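Local coordinates for putative alpha/beta hydrolase (PDB 4RPC), which probably hydrolyses a substrate that is not yet identified, as a putative member of the alpha/beta hydrolase family, at residues E55-G58 with R64-M67. Sequence-based numbering, arbitrary orientation.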
loop_
_atom_site.group_PDB
_atom_site.type_symbol
_atom_site.label_atom_id
_atom_site.label_comp_id
_atom_site.label_asym_id
_atom_site.label_seq_id
_atom_site.Cartn_x
_atom_site.Cartn_y
_atom_site.Cartn_z
ATOM N N GLU A 55 -4.223 -10.678 1.368
ATOM C CA GLU A 55 -4.190 -10.653 -0.097
ATOM C C GLU A 55 -5.281 -9.745 -0.598
ATOM O O GLU A 55 -6.432 -9.903 -0.219
ATOM C CB GLU A 55 -4.511 -12.023 -0.618
ATOM C CG GLU A 55 -3.512 -13.047 -0.211
ATOM C CD GLU A 55 -3.855 -14.436 -0.718
ATOM O OE1 GLU A 55 -4.920 -14.632 -1.405
ATOM O OE2 GLU A 55 -3.035 -15.312 -0.385
ATOM N N LEU A 56 -4.958 -8.764 -1.410
ATOM C CA LEU A 56 -6.001 -7.993 -2.068
ATOM C C LEU A 56 -6.787 -8.940 -2.973
ATOM O O LEU A 56 -6.249 -9.911 -3.507
ATOM C CB LEU A 56 -5.400 -6.855 -2.890
ATOM C CG LEU A 56 -4.684 -5.715 -2.155
ATOM C CD1 LEU A 56 -4.292 -4.652 -3.172
ATOM C CD2 LEU A 56 -5.634 -5.115 -1.174
ATOM N N GLU A 57 -8.078 -8.691 -3.101
ATOM C CA GLU A 57 -8.913 -9.516 -3.966
ATOM C C GLU A 57 -8.291 -9.771 -5.318
ATOM O O GLU A 57 -7.756 -8.884 -5.959
ATOM C CB GLU A 57 -10.309 -8.919 -4.139
ATOM C CG GLU A 57 -11.152 -8.993 -2.861
ATOM C CD GLU A 57 -10.894 -7.845 -1.866
ATOM O OE1 GLU A 57 -9.987 -7.031 -2.100
ATOM O OE2 GLU A 57 -11.655 -7.732 -0.862
ATOM N N GLY A 58 -8.394 -11.021 -5.744
ATOM C CA GLY A 58 -7.840 -11.492 -7.018
ATOM C C GLY A 58 -6.314 -11.626 -7.126
ATOM O O GLY A 58 -5.837 -12.065 -8.179
ATOM N N ARG A 64 -11.122 -16.202 -7.097
ATOM C CA ARG A 64 -12.553 -16.450 -7.124
ATOM C C ARG A 64 -13.289 -15.113 -7.045
ATOM O O ARG A 64 -14.505 -15.077 -7.128
ATOM C CB ARG A 64 -12.993 -17.362 -5.964
ATOM C CG ARG A 64 -12.137 -18.611 -5.734
ATOM C CD ARG A 64 -12.922 -19.668 -4.943
ATOM N NE ARG A 64 -14.077 -20.144 -5.714
ATOM C CZ ARG A 64 -15.227 -20.637 -5.225
ATOM N NH1 ARG A 64 -15.457 -20.732 -3.913
ATOM N NH2 ARG A 64 -16.172 -21.042 -6.077
ATOM N N GLU A 65 -12.574 -14.016 -6.919
ATOM C CA GLU A 65 -13.221 -12.726 -7.035
ATOM C C GLU A 65 -12.231 -11.607 -7.285
ATOM O O GLU A 65 -11.031 -11.791 -7.220
ATOM C CB GLU A 65 -14.019 -12.415 -5.767
ATOM C CG GLU A 65 -13.120 -11.958 -4.624
ATOM C CD GLU A 65 -13.804 -12.008 -3.256
ATOM O OE1 GLU A 65 -14.794 -11.249 -2.984
ATOM O OE2 GLU A 65 -13.341 -12.847 -2.458
ATOM N N TYR A 66 -12.771 -10.422 -7.518
ATOM C CA TYR A 66 -11.981 -9.268 -7.829
ATOM C C TYR A 66 -12.432 -8.151 -6.917
ATOM O O TYR A 66 -13.522 -8.199 -6.343
ATOM C CB TYR A 66 -12.227 -8.836 -9.277
ATOM C CG TYR A 66 -11.960 -9.899 -10.348
ATOM C CD1 TYR A 66 -10.746 -10.570 -10.406
ATOM C CD2 TYR A 66 -12.909 -10.176 -11.316
ATOM C CE1 TYR A 66 -10.478 -11.460 -11.416
ATOM C CE2 TYR A 66 -12.665 -11.097 -12.312
ATOM C CZ TYR A 66 -11.456 -11.736 -12.360
ATOM O OH TYR A 66 -11.217 -12.680 -13.353
HETATM N N MSE A 67 -11.591 -7.139 -6.831
HETATM C CA MSE A 67 -11.774 -6.014 -5.947
HETATM C C MSE A 67 -12.937 -5.175 -6.426
HETATM O O MSE A 67 -13.115 -5.007 -7.606
HETATM C CB MSE A 67 -10.547 -5.128 -5.968
HETATM C CG MSE A 67 -10.088 -4.981 -4.543
HETATM SE SE MSE A 67 -8.606 -3.723 -4.338
HETATM C CE MSE A 67 -7.416 -4.916 -5.199
HETATM O O HOH W 1 -8.832 -7.563 -8.124
#
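E57 and M67 pack side chain against side chain at about a right angle. The carboxylate oxygen OE1 of E57 lies 3.2 Å from CG of M67. Further back, CB of E57 rests 3.6 Å from atom C of Y66. The chain of E57 bends at its second torsion (chi2 84°), which turns the carboxylate back so that OE1 lies beside CG of M67. The apolar contact is made by the methyl end of M67. This residue is selenomethionine, and its chain bends about the CG-SE bond (chi3 -70°). The methyl CE then reaches L56, 3.6 Å from CB and 3.7 Å from CD1.

Both segments belong to the loop that joins strand 50-54 of the central sheet to helix 70-83. The loop folds back on itself here, as part of an alpha/beta hydrolase fold. L56 and M67 both touch L97 of helix 97-108, the residue after S96 in a probable nucleophile elbow. The side chain of Y66 starts out away from 55-58, and its ring meets that of H184 on helix 179-191.

No direct hydrogen bond joins the two segments. One water bridges them. It donates to O of E57 at 2.8 Å and accepts from N of M67 at 3.1 Å. N of G58 comes close to O of E65, but the angle is poor for a bond.

E57 and E65 touch through their CG atoms at 4.0 Å, with their carboxylate planes 80° apart. K76 forms a salt bridge with E57 OE2 and a long, weak ion pair with E65 OE1. Its charge probably offsets the like charges. T73 hydrogen-bonds E57 OE1.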